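Local coordinates for AB hydrolase-1 domain-containing protein (Parabacteroides distasonis, PDB 4Q34) that is probably an esterase of the alpha/beta hydrolase family, although its substrate and physiological role have not been established, at residues G56-T61 against R142-P146; L211-A215 against R267-I271; R4-V8 against N74-R78; W183-L187 against E236-I242. All coordinates share one frame; numbering follows the deposited sequence.

Interaction 1: G56-T61 against R142-P146; sequences GQFSKT and RQMTP
Q57 and M144 (a selenomethionine) have the CA atoms nearest each other across the contact of G56-T61 with R142-P146, 4.7 Å apart. One backbone hydrogen bond joins the two loops: T145 N donates to G56 O at 2.9 Å, and the same oxygen receives a CA-H...O contact from M144 CA at 3.0 Å. Farther on, G56-T61 tightens into a 3-10 turn in which F58 O accepts from both T61 N and T61 OG1. The Q57 side chain starts out away from R142-P146, but a bend at chi2 (-78°) swings its amide back. There OE1 of Q57 accepts from NE2 of Q143 at 2.8 Å along a fairly straight N-H...O path (157°). The donor is tilted only slightly from the Q57 carbonyl plane, yet the two amide planes stand 61° apart. This loop follows strand 49-52 and the His-Gly motif that begins at H53; in alpha/beta hydrolases such a loop commonly helps form the oxyanion hole, a role that is probable here. A water accepts from F58 N at 2.9 Å and lies within hydrogen-bonding distance of Q57 OE1 and Q143 O. K60 crosses Q143 nearly at right angles, CG on CB at 3.5 Å, while its NZ bonds to T64 O and to S13 O of the second subunit. The F58 ring brings CE1 to 3.2 Å from Q143 O and CD1 to 3.7 Å from T145 CG2; Y35 of the second subunit meets this ring edge-to-face.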
loop_
_atom_site.group_PDB
_atom_site.type_symbol
_atom_site.label_atom_id
_atom_site.label_comp_id
_atom_site.label_asym_id
_atom_site.label_seq_id
_atom_site.Cartn_x
_atom_site.Cartn_y
_atom_site.Cartn_z
ATOM N N GLY A 56 11.520 -7.785 1.971
ATOM C CA GLY A 56 11.319 -6.825 3.067
ATOM C C GLY A 56 10.798 -5.452 2.661
ATOM O O GLY A 56 10.659 -4.599 3.519
ATOM N N GLN A 57 10.502 -5.238 1.367
ATOM C CA GLN A 57 10.174 -3.928 0.811
ATOM C C GLN A 57 8.804 -4.030 0.149
ATOM O O GLN A 57 8.227 -5.134 0.024
ATOM C CB GLN A 57 11.208 -3.542 -0.240
ATOM C CG GLN A 57 12.637 -3.384 0.316
ATOM C CD GLN A 57 12.873 -2.071 1.055
ATOM O OE1 GLN A 57 12.440 -0.998 0.617
ATOM N NE2 GLN A 57 13.653 -2.137 2.127
ATOM N N PHE A 58 8.347 -2.901 -0.357
ATOM C CA PHE A 58 7.079 -2.883 -1.102
ATOM C C PHE A 58 7.197 -1.867 -2.223
ATOM O O PHE A 58 8.312 -1.535 -2.671
ATOM C CB PHE A 58 5.862 -2.729 -0.145
ATOM C CG PHE A 58 5.787 -1.422 0.604
ATOM C CD1 PHE A 58 6.541 -1.193 1.764
ATOM C CD2 PHE A 58 4.952 -0.366 0.154
ATOM C CE1 PHE A 58 6.437 0.005 2.483
ATOM C CE2 PHE A 58 4.879 0.823 0.877
ATOM C CZ PHE A 58 5.661 1.045 1.997
ATOM N N SER A 59 6.058 -1.425 -2.737
ATOM C CA SER A 59 6.058 -0.476 -3.833
ATOM C C SER A 59 6.870 0.782 -3.542
ATOM O O SER A 59 7.318 1.426 -4.488
ATOM C CB SER A 59 4.614 -0.087 -4.155
ATOM O OG SER A 59 3.986 0.541 -3.063
ATOM N N LYS A 60 6.997 1.170 -2.265
ATOM C CA LYS A 60 7.776 2.341 -1.853
ATOM C C LYS A 60 9.216 2.374 -2.387
ATOM O O LYS A 60 9.769 3.457 -2.589
ATOM C CB LYS A 60 7.733 2.426 -0.317
ATOM C CG LYS A 60 8.389 3.590 0.381
ATOM C CD LYS A 60 8.096 4.936 -0.179
ATOM C CE LYS A 60 8.037 6.012 0.895
ATOM N NZ LYS A 60 8.947 7.111 0.625
ATOM N N THR A 61 9.767 1.198 -2.686
ATOM C CA THR A 61 11.028 1.062 -3.410
ATOM C C THR A 61 11.156 2.070 -4.530
ATOM O O THR A 61 12.187 2.634 -4.734
ATOM C CB THR A 61 11.156 -0.334 -4.014
ATOM O OG1 THR A 61 11.105 -1.299 -2.952
ATOM C CG2 THR A 61 12.444 -0.485 -4.797
ATOM N N ARG A 142 11.507 2.577 7.764
ATOM C CA ARG A 142 10.050 2.458 7.780
ATOM C C ARG A 142 9.458 2.121 6.426
ATOM O O ARG A 142 8.247 1.857 6.364
ATOM C CB ARG A 142 9.416 3.742 8.311
ATOM C CG ARG A 142 9.805 3.983 9.766
ATOM C CD ARG A 142 9.093 5.211 10.348
ATOM N NE ARG A 142 9.527 5.567 11.684
ATOM C CZ ARG A 142 9.194 4.941 12.786
ATOM N NH1 ARG A 142 8.349 3.915 12.768
ATOM N NH2 ARG A 142 9.665 5.371 13.946
ATOM N N GLN A 143 10.257 2.082 5.362
ATOM C CA GLN A 143 9.765 1.534 4.086
ATOM C C GLN A 143 9.871 -0.014 3.993
ATOM O O GLN A 143 9.533 -0.623 2.965
ATOM C CB GLN A 143 10.427 2.222 2.889
ATOM C CG GLN A 143 11.843 1.824 2.591
ATOM C CD GLN A 143 12.378 2.537 1.346
ATOM O OE1 GLN A 143 12.270 3.759 1.230
ATOM N NE2 GLN A 143 12.954 1.772 0.426
HETATM N N MSE A 144 10.311 -0.649 5.088
HETATM C CA MSE A 144 10.294 -2.098 5.177
HETATM C C MSE A 144 8.934 -2.529 5.670
HETATM O O MSE A 144 8.268 -1.807 6.433
HETATM C CB MSE A 144 11.391 -2.556 6.138
HETATM C CG MSE A 144 12.770 -2.108 5.708
HETATM SE SE MSE A 144 14.021 -2.622 7.101
HETATM C CE MSE A 144 15.618 -2.248 5.995
ATOM N N THR A 145 8.493 -3.696 5.220
ATOM C CA THR A 145 7.219 -4.289 5.659
ATOM C C THR A 145 7.392 -5.815 5.583
ATOM O O THR A 145 8.112 -6.298 4.725
ATOM C CB THR A 145 6.035 -3.731 4.816
ATOM O OG1 THR A 145 4.822 -3.858 5.534
ATOM C CG2 THR A 145 5.891 -4.380 3.491
ATOM N N PRO A 146 6.715 -6.591 6.465
ATOM C CA PRO A 146 6.949 -8.017 6.546
ATOM C C PRO A 146 6.176 -8.848 5.523
ATOM O O PRO A 146 5.208 -8.376 4.928
ATOM C CB PRO A 146 6.541 -8.356 7.982
ATOM C CG PRO A 146 5.448 -7.343 8.265
ATOM C CD PRO A 146 5.904 -6.097 7.599
HETATM O O HOH W 1 9.733 -0.449 0.239
HETATM O O HOH W 2 11.386 5.852 2.342
HETATM O O HOH W 3 13.802 3.155 -2.447
#

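Interaction 2: L211-A215 against R267-I271; sequences LPEEA and RLMKI
E214 and L268 have the nearest CA atoms, 6.0 Å apart, where the short 3-10 turn at 213-215 lies beside the middle of helix 257-277. The E214 side chain spans two residues one helical turn apart, R267 and I271. Methyl CD1 of I271 rests on the E214 carboxylate, 3.4 Å from CD and almost as near to both oxygens, so from R267-I271 the carboxylate is met by a methyl group. On the other flank, CG of E214 touches CD of R267 at 3.6 Å, the two chains crossing at about a right angle. Their charges do not pair in the modelled conformer of R267: E214 OE2 and R267 NH1 stay 5.8 Å apart, with the carboxylate and guanidinium planes turned 64° to each other. Beneath this polar rim the contact is aliphatic. L268, with CG anti to its backbone N (chi1 -179°), sends CD1 inward to A215 CB at 3.7 Å and to P212 CG at 4.1 Å. The P212 ring and the I271 side chain lie alongside, pointing opposite ways, with P212 CG 3.9 Å from I271 CG2. F206 of strand 204-207 packs against both P212 and L268. The contact thus fastens an excursion between strands 204-207 and 226-229 onto the helix of the beta-alpha-beta crossover joining parallel strands 242-246 and 283-287 of the alpha/beta hydrolase sheet.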
loop_
_atom_site.group_PDB
_atom_site.type_symbol
_atom_site.label_atom_id
_atom_site.label_comp_id
_atom_site.label_asym_id
_atom_site.label_seq_id
_atom_site.Cartn_x
_atom_site.Cartn_y
_atom_site.Cartn_z
ATOM N N LEU A 211 26.454 -25.289 -14.786
ATOM C CA LEU A 211 26.486 -24.360 -13.665
ATOM C C LEU A 211 27.926 -23.859 -13.443
ATOM O O LEU A 211 28.838 -24.661 -13.147
ATOM C CB LEU A 211 25.985 -25.052 -12.410
ATOM C CG LEU A 211 25.425 -24.280 -11.232
ATOM C CD1 LEU A 211 24.295 -23.337 -11.630
ATOM C CD2 LEU A 211 24.920 -25.275 -10.189
ATOM N N PRO A 212 28.156 -22.552 -13.624
ATOM C CA PRO A 212 29.535 -22.072 -13.457
ATOM C C PRO A 212 29.992 -22.133 -12.011
ATOM O O PRO A 212 29.177 -22.033 -11.097
ATOM C CB PRO A 212 29.486 -20.613 -13.946
ATOM C CG PRO A 212 28.043 -20.245 -14.013
ATOM C CD PRO A 212 27.202 -21.476 -13.936
ATOM N N GLU A 213 31.299 -22.291 -11.805
ATOM C CA GLU A 213 31.841 -22.387 -10.439
ATOM C C GLU A 213 31.373 -21.197 -9.640
ATOM O O GLU A 213 30.942 -21.322 -8.497
ATOM C CB GLU A 213 33.374 -22.466 -10.431
ATOM C CG GLU A 213 33.919 -23.841 -10.776
ATOM C CD GLU A 213 33.395 -24.908 -9.836
ATOM O OE1 GLU A 213 33.578 -24.754 -8.610
ATOM O OE2 GLU A 213 32.780 -25.884 -10.321
ATOM N N GLU A 214 31.387 -20.040 -10.290
ATOM C CA GLU A 214 30.962 -18.777 -9.673
ATOM C C GLU A 214 29.479 -18.724 -9.239
ATOM O O GLU A 214 29.058 -17.771 -8.576
ATOM C CB GLU A 214 31.286 -17.622 -10.630
ATOM C CG GLU A 214 32.772 -17.454 -10.910
ATOM C CD GLU A 214 33.269 -18.184 -12.157
ATOM O OE1 GLU A 214 32.659 -19.192 -12.604
ATOM O OE2 GLU A 214 34.292 -17.724 -12.706
ATOM N N ALA A 215 28.694 -19.737 -9.615
ATOM C CA ALA A 215 27.270 -19.834 -9.240
ATOM C C ALA A 215 27.005 -20.744 -8.049
ATOM O O ALA A 215 25.867 -20.834 -7.556
ATOM C CB ALA A 215 26.476 -20.360 -10.437
ATOM N N ARG A 267 29.752 -10.602 -10.794
ATOM C CA ARG A 267 30.591 -11.556 -11.519
ATOM C C ARG A 267 29.713 -12.610 -12.197
ATOM O O ARG A 267 29.888 -12.933 -13.360
ATOM C CB ARG A 267 31.582 -12.211 -10.536
ATOM C CG ARG A 267 32.575 -13.197 -11.131
ATOM C CD ARG A 267 33.255 -14.035 -10.030
ATOM N NE ARG A 267 33.450 -13.288 -8.794
ATOM C CZ ARG A 267 33.675 -13.843 -7.608
ATOM N NH1 ARG A 267 33.725 -15.156 -7.486
ATOM N NH2 ARG A 267 33.849 -13.080 -6.544
ATOM N N LEU A 268 28.766 -13.120 -11.459
ATOM C CA LEU A 268 27.891 -14.183 -11.942
ATOM C C LEU A 268 26.998 -13.729 -13.066
ATOM O O LEU A 268 26.827 -14.454 -14.032
ATOM C CB LEU A 268 27.036 -14.706 -10.820
ATOM C CG LEU A 268 26.086 -15.833 -11.180
ATOM C CD1 LEU A 268 26.815 -16.990 -11.824
ATOM C CD2 LEU A 268 25.329 -16.244 -9.936
HETATM N N MSE A 269 26.437 -12.532 -12.946
HETATM C CA MSE A 269 25.538 -12.040 -14.001
HETATM C C MSE A 269 26.286 -11.776 -15.303
HETATM O O MSE A 269 25.739 -11.976 -16.404
HETATM C CB MSE A 269 24.756 -10.819 -13.574
HETATM C CG MSE A 269 23.902 -10.967 -12.360
HETATM SE SE MSE A 269 22.961 -12.670 -12.298
HETATM C CE MSE A 269 21.419 -12.220 -13.368
ATOM N N LYS A 270 27.556 -11.352 -15.223
ATOM C CA LYS A 270 28.345 -11.222 -16.438
ATOM C C LYS A 270 28.561 -12.561 -17.130
ATOM O O LYS A 270 28.538 -12.637 -18.355
ATOM C CB LYS A 270 29.684 -10.520 -16.161
ATOM C CG LYS A 270 29.454 -9.061 -15.783
ATOM C CD LYS A 270 30.682 -8.203 -15.942
ATOM C CE LYS A 270 31.542 -8.312 -14.736
ATOM N NZ LYS A 270 32.686 -7.365 -14.880
ATOM N N ILE A 271 28.737 -13.629 -16.353
ATOM C CA ILE A 271 28.896 -14.967 -16.908
ATOM C C ILE A 271 27.588 -15.422 -17.552
ATOM O O ILE A 271 27.587 -15.887 -18.693
ATOM C CB ILE A 271 29.340 -15.964 -15.838
ATOM C CG1 ILE A 271 30.778 -15.604 -15.396
ATOM C CG2 ILE A 271 29.242 -17.388 -16.365
ATOM C CD1 ILE A 271 31.237 -16.316 -14.120
#

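Interaction 3: R4-V8 against N74-R78; sequences RVLMV and NIFLR
In the modelled conformer, R4 lays its guanidinium flat on that of R78, the centres 3.6 Å apart and the planes inclined by 24°. A bend at chi3 in each chain helps to turn the groups face to face. The like charges are probably moderated by E70, which forms a salt bridge with R78 NH1 and a long, weak ion pair with R4 NH2. A water accepts from NH1 of R4 and, weakly, from NH1 of R78; a second links R78 NH2 to R4 O, the latter bond being weak. L6 takes the opposite face of the R78 guanidinium, so this group lies between an arginine and a leucine: CD2 of L6 stands 3.8 Å from NH2 and 3.7 Å from CB of R78. The same methyl reaches CD2 of L77 at 4.2 Å. V8 follows, its CG2 against L77 CD2 at 4.0 Å. Strand 6-8 and helix 74-78 cross at 73°, their axes 8.9 Å apart. L6 and V8 also join an antiparallel ladder with a strand of the second subunit, making this an N-terminal strand packed on a helix at a dimer interface with a continuous intersubunit sheet.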
loop_
_atom_site.group_PDB
_atom_site.type_symbol
_atom_site.label_atom_id
_atom_site.label_comp_id
_atom_site.label_asym_id
_atom_site.label_seq_id
_atom_site.Cartn_x
_atom_site.Cartn_y
_atom_site.Cartn_z
ATOM N N ARG A 4 6.362 21.816 -12.170
ATOM C CA ARG A 4 5.980 20.851 -13.214
ATOM C C ARG A 4 4.684 20.134 -12.809
ATOM O O ARG A 4 4.298 20.156 -11.618
ATOM C CB ARG A 4 7.109 19.859 -13.512
ATOM C CG ARG A 4 8.376 20.512 -14.055
ATOM C CD ARG A 4 9.546 19.546 -14.028
ATOM N NE ARG A 4 9.718 18.963 -12.702
ATOM C CZ ARG A 4 10.409 17.855 -12.452
ATOM N NH1 ARG A 4 10.988 17.190 -13.456
ATOM N NH2 ARG A 4 10.496 17.392 -11.205
ATOM N N VAL A 5 3.995 19.545 -13.811
ATOM C CA VAL A 5 2.663 18.928 -13.599
ATOM C C VAL A 5 2.536 17.578 -14.294
ATOM O O VAL A 5 2.821 17.440 -15.497
ATOM C CB VAL A 5 1.524 19.863 -14.060
ATOM C CG1 VAL A 5 0.149 19.192 -13.972
ATOM C CG2 VAL A 5 1.540 21.140 -13.235
ATOM N N LEU A 6 2.083 16.582 -13.534
ATOM C CA LEU A 6 1.880 15.253 -14.071
ATOM C C LEU A 6 0.437 15.231 -14.574
ATOM O O LEU A 6 -0.469 15.576 -13.816
ATOM C CB LEU A 6 2.102 14.208 -12.998
ATOM C CG LEU A 6 3.498 14.137 -12.413
ATOM C CD1 LEU A 6 3.464 13.398 -11.080
ATOM C CD2 LEU A 6 4.406 13.421 -13.403
HETATM N N MSE A 7 0.276 14.933 -15.861
HETATM C CA MSE A 7 -1.036 14.950 -16.519
HETATM C C MSE A 7 -1.511 13.514 -16.522
HETATM O O MSE A 7 -1.134 12.699 -17.376
HETATM C CB MSE A 7 -0.965 15.610 -17.904
HETATM C CG MSE A 7 -0.414 17.032 -17.810
HETATM SE SE MSE A 7 -0.374 17.887 -19.583
HETATM C CE MSE A 7 -2.222 17.520 -20.172
ATOM N N VAL A 8 -2.346 13.187 -15.557
ATOM C CA VAL A 8 -2.815 11.800 -15.369
ATOM C C VAL A 8 -4.167 11.572 -16.056
ATOM O O VAL A 8 -5.170 12.074 -15.647
ATOM C CB VAL A 8 -2.878 11.448 -13.868
ATOM C CG1 VAL A 8 -3.368 10.016 -13.682
ATOM C CG2 VAL A 8 -1.509 11.652 -13.213
ATOM N N ASN A 74 7.107 8.721 -10.286
ATOM C CA ASN A 74 6.894 10.049 -10.825
ATOM C C ASN A 74 7.728 10.324 -12.076
ATOM O O ASN A 74 7.208 10.905 -13.065
ATOM C CB ASN A 74 7.205 11.116 -9.784
ATOM C CG ASN A 74 6.166 11.207 -8.682
ATOM O OD1 ASN A 74 5.439 10.240 -8.370
ATOM N ND2 ASN A 74 6.106 12.363 -8.068
ATOM N N ILE A 75 8.988 9.916 -12.039
ATOM C CA ILE A 75 9.905 10.211 -13.132
ATOM C C ILE A 75 9.442 9.588 -14.454
ATOM O O ILE A 75 9.434 10.248 -15.492
ATOM C CB ILE A 75 11.312 9.718 -12.794
ATOM C CG1 ILE A 75 11.886 10.547 -11.657
ATOM C CG2 ILE A 75 12.261 9.772 -14.028
ATOM C CD1 ILE A 75 13.106 9.936 -10.992
ATOM N N PHE A 76 9.049 8.316 -14.427
ATOM C CA PHE A 76 8.627 7.650 -15.654
ATOM C C PHE A 76 7.225 8.020 -16.096
ATOM O O PHE A 76 6.976 8.041 -17.286
ATOM C CB PHE A 76 8.893 6.142 -15.598
ATOM C CG PHE A 76 10.358 5.847 -15.766
ATOM C CD1 PHE A 76 10.928 5.891 -17.038
ATOM C CD2 PHE A 76 11.181 5.732 -14.663
ATOM C CE1 PHE A 76 12.274 5.713 -17.207
ATOM C CE2 PHE A 76 12.569 5.552 -14.815
ATOM C CZ PHE A 76 13.111 5.559 -16.086
ATOM N N LEU A 77 6.353 8.388 -15.145
ATOM C CA LEU A 77 5.048 8.933 -15.502
ATOM C C LEU A 77 5.230 10.248 -16.248
ATOM O O LEU A 77 4.566 10.485 -17.266
ATOM C CB LEU A 77 4.217 9.164 -14.230
ATOM C CG LEU A 77 2.802 9.680 -14.464
ATOM C CD1 LEU A 77 2.014 8.691 -15.302
ATOM C CD2 LEU A 77 2.139 9.939 -13.116
ATOM N N ARG A 78 6.146 11.079 -15.773
ATOM C CA ARG A 78 6.443 12.365 -16.432
ATOM C C ARG A 78 6.986 12.171 -17.849
ATOM O O ARG A 78 6.739 12.992 -18.754
ATOM C CB ARG A 78 7.401 13.194 -15.574
ATOM C CG ARG A 78 7.582 14.587 -16.125
ATOM C CD ARG A 78 8.376 15.453 -15.154
ATOM N NE ARG A 78 7.585 15.745 -13.960
ATOM C CZ ARG A 78 7.834 15.257 -12.751
ATOM N NH1 ARG A 78 8.913 14.518 -12.537
ATOM N NH2 ARG A 78 7.022 15.576 -11.750
HETATM O O HOH W 4 11.884 14.162 -13.267
HETATM O O HOH W 5 4.594 17.290 -11.033
#

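Interaction 4: W183-L187 against E236-I242; sequences WNTLL and EYTKVPI
Helix 178-185 follows strand 170-175, the position that in alpha/beta hydrolases is occupied by the helix behind the nucleophile elbow, and its later residues are met here by the loop leading into strand 242-246. The polar link is made by Y237 and W183: the Y237 hydroxyl OH donates to W183 O at 2.7 Å. It arrives well above the carbonyl plane (57° out of it), with a C=O...O angle of 118°, while the carbonyl lies at the edge of the tyrosine ring. Around this bond L186 and L187 pack obliquely against the Y237 ring. L186 runs alongside it in the opposite sense; its chi1 of -173° turns CG away from the backbone N, bringing CD2 to 3.6 Å from Y237 CD1. L187 crosses the tyrosine at about a right angle, placing CD1 3.5 Å from OH, and its CD2 also packs on E236 CB at 3.8 Å. The other L186 methyl, CD1, meets V240 CG2 tip to tip at 4.1 Å. Deeper in, I242 CG2 approaches the W183 indole obliquely, 4.1 Å from CH2; W272 of helix 257-277 also meets the indole. At the outer edge, K239 NZ and E236 OE1 form a salt bridge within the loop. The whole is helix-to-loop packing beside the parallel sheet of the alpha/beta hydrolase fold, set where the chain re-enters the sheet at strand 242-246.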
loop_
_atom_site.group_PDB
_atom_site.type_symbol
_atom_site.label_atom_id
_atom_site.label_comp_id
_atom_site.label_asym_id
_atom_site.label_seq_id
_atom_site.Cartn_x
_atom_site.Cartn_y
_atom_site.Cartn_z
ATOM N N TRP A 183 12.635 -13.657 -13.440
ATOM C CA TRP A 183 13.093 -14.778 -14.249
ATOM C C TRP A 183 11.998 -15.848 -14.316
ATOM O O TRP A 183 11.811 -16.457 -15.366
ATOM C CB TRP A 183 14.420 -15.393 -13.794
ATOM C CG TRP A 183 15.513 -14.448 -13.450
ATOM C CD1 TRP A 183 16.357 -14.578 -12.408
ATOM C CD2 TRP A 183 15.903 -13.239 -14.132
ATOM N NE1 TRP A 183 17.248 -13.536 -12.369
ATOM C CE2 TRP A 183 16.975 -12.689 -13.411
ATOM C CE3 TRP A 183 15.426 -12.538 -15.241
ATOM C CZ2 TRP A 183 17.595 -11.490 -13.772
ATOM C CZ3 TRP A 183 16.065 -11.372 -15.621
ATOM C CH2 TRP A 183 17.116 -10.838 -14.872
ATOM N N ASN A 184 11.260 -16.020 -13.226
ATOM C CA ASN A 184 10.152 -16.965 -13.176
ATOM C C ASN A 184 8.933 -16.491 -14.005
ATOM O O ASN A 184 8.281 -17.292 -14.699
ATOM C CB ASN A 184 9.748 -17.245 -11.713
ATOM C CG ASN A 184 10.624 -18.293 -11.049
ATOM O OD1 ASN A 184 10.438 -19.466 -11.273
ATOM N ND2 ASN A 184 11.615 -17.874 -10.284
ATOM N N THR A 185 8.629 -15.210 -13.900
ATOM C CA THR A 185 7.450 -14.647 -14.542
ATOM C C THR A 185 7.594 -14.765 -16.075
ATOM O O THR A 185 6.589 -15.002 -16.786
ATOM C CB THR A 185 7.242 -13.202 -14.123
ATOM O OG1 THR A 185 7.238 -13.096 -12.704
ATOM C CG2 THR A 185 5.913 -12.659 -14.656
ATOM N N LEU A 186 8.814 -14.620 -16.598
ATOM C CA LEU A 186 9.053 -14.717 -18.021
ATOM C C LEU A 186 8.540 -16.045 -18.626
ATOM O O LEU A 186 8.090 -16.096 -19.777
ATOM C CB LEU A 186 10.554 -14.495 -18.327
ATOM C CG LEU A 186 10.935 -14.404 -19.814
ATOM C CD1 LEU A 186 10.395 -13.119 -20.427
ATOM C CD2 LEU A 186 12.448 -14.445 -20.018
ATOM N N LEU A 187 8.576 -17.116 -17.832
ATOM C CA LEU A 187 8.220 -18.443 -18.258
ATOM C C LEU A 187 6.723 -18.665 -18.201
ATOM O O LEU A 187 6.248 -19.754 -18.537
ATOM C CB LEU A 187 8.881 -19.460 -17.323
ATOM C CG LEU A 187 10.411 -19.314 -17.197
ATOM C CD1 LEU A 187 10.888 -20.431 -16.286
ATOM C CD2 LEU A 187 11.079 -19.417 -18.554
ATOM N N GLU A 236 14.751 -19.687 -23.119
ATOM C CA GLU A 236 13.717 -18.650 -23.021
ATOM C C GLU A 236 14.294 -17.289 -22.661
ATOM O O GLU A 236 13.760 -16.277 -23.099
ATOM C CB GLU A 236 12.553 -19.020 -22.063
ATOM C CG GLU A 236 11.960 -20.419 -22.204
ATOM C CD GLU A 236 11.083 -20.644 -23.417
ATOM O OE1 GLU A 236 10.906 -19.693 -24.221
ATOM O OE2 GLU A 236 10.575 -21.799 -23.551
ATOM N N TYR A 237 15.449 -17.237 -21.963
ATOM C CA TYR A 237 16.036 -15.978 -21.548
ATOM C C TYR A 237 16.816 -15.275 -22.682
ATOM O O TYR A 237 17.373 -14.212 -22.464
ATOM C CB TYR A 237 16.932 -16.187 -20.312
ATOM C CG TYR A 237 16.087 -16.740 -19.173
ATOM C CD1 TYR A 237 15.293 -15.903 -18.427
ATOM C CD2 TYR A 237 16.085 -18.086 -18.858
ATOM C CE1 TYR A 237 14.443 -16.393 -17.430
ATOM C CE2 TYR A 237 15.274 -18.578 -17.860
ATOM C CZ TYR A 237 14.453 -17.735 -17.149
ATOM O OH TYR A 237 13.666 -18.249 -16.119
ATOM N N THR A 238 16.863 -15.913 -23.865
ATOM C CA THR A 238 17.464 -15.329 -25.044
ATOM C C THR A 238 16.460 -14.532 -25.835
ATOM O O THR A 238 16.849 -13.934 -26.831
ATOM C CB THR A 238 18.090 -16.365 -26.021
ATOM O OG1 THR A 238 17.061 -17.154 -26.660
ATOM C CG2 THR A 238 19.126 -17.264 -25.323
ATOM N N LYS A 239 15.186 -14.599 -25.461
ATOM C CA LYS A 239 14.108 -14.175 -26.358
ATOM C C LYS A 239 13.640 -12.726 -26.160
ATOM O O LYS A 239 12.881 -12.233 -26.978
ATOM C CB LYS A 239 12.928 -15.143 -26.203
ATOM C CG LYS A 239 13.257 -16.535 -26.778
ATOM C CD LYS A 239 12.114 -17.505 -26.564
ATOM C CE LYS A 239 12.533 -18.920 -26.933
ATOM N NZ LYS A 239 11.385 -19.851 -26.811
ATOM N N VAL A 240 14.091 -12.060 -25.101
ATOM C CA VAL A 240 13.763 -10.645 -24.855
ATOM C C VAL A 240 15.018 -9.933 -24.411
ATOM O O VAL A 240 15.922 -10.539 -23.794
ATOM C CB VAL A 240 12.692 -10.462 -23.763
ATOM C CG1 VAL A 240 11.428 -11.194 -24.146
ATOM C CG2 VAL A 240 13.199 -10.948 -22.410
ATOM N N PRO A 241 15.094 -8.639 -24.695
ATOM C CA PRO A 241 16.233 -7.906 -24.152
ATOM C C PRO A 241 16.219 -7.794 -22.640
ATOM O O PRO A 241 15.171 -7.566 -22.021
ATOM C CB PRO A 241 16.110 -6.490 -24.757
ATOM C CG PRO A 241 14.877 -6.475 -25.533
ATOM C CD PRO A 241 14.168 -7.800 -25.477
ATOM N N ILE A 242 17.397 -7.986 -22.031
ATOM C CA ILE A 242 17.547 -7.884 -20.602
ATOM C C ILE A 242 18.729 -6.970 -20.274
ATOM O O ILE A 242 19.766 -7.063 -20.924
ATOM C CB ILE A 242 17.792 -9.272 -19.989
ATOM C CG1 ILE A 242 16.590 -10.183 -20.244
ATOM C CG2 ILE A 242 18.084 -9.180 -18.505
ATOM C CD1 ILE A 242 16.782 -11.637 -19.859
#

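Interactions 2 and 4 share a flank of the fold and touch directly, M269 CE packing on W183 CZ2 at 3.9 Å; helix 257-277 carries one side of interaction 2 and also borders interaction 4. Both are partly buried, untouched by the second subunit and mostly apolar, aliphatic in interaction 2 and with two aromatic rings in interaction 4, which adds a tyrosine-carbonyl hydrogen bond. Interactions 1 and 3 both reach the second subunit, their centres about 23 Å apart. Both are largely buried; interaction 1 is the more polar, joining loops through amides and water beside the probable oxyanion-hole region. Interaction 3 combines a leucine and valine interior with solvated, stacked arginines at its rim.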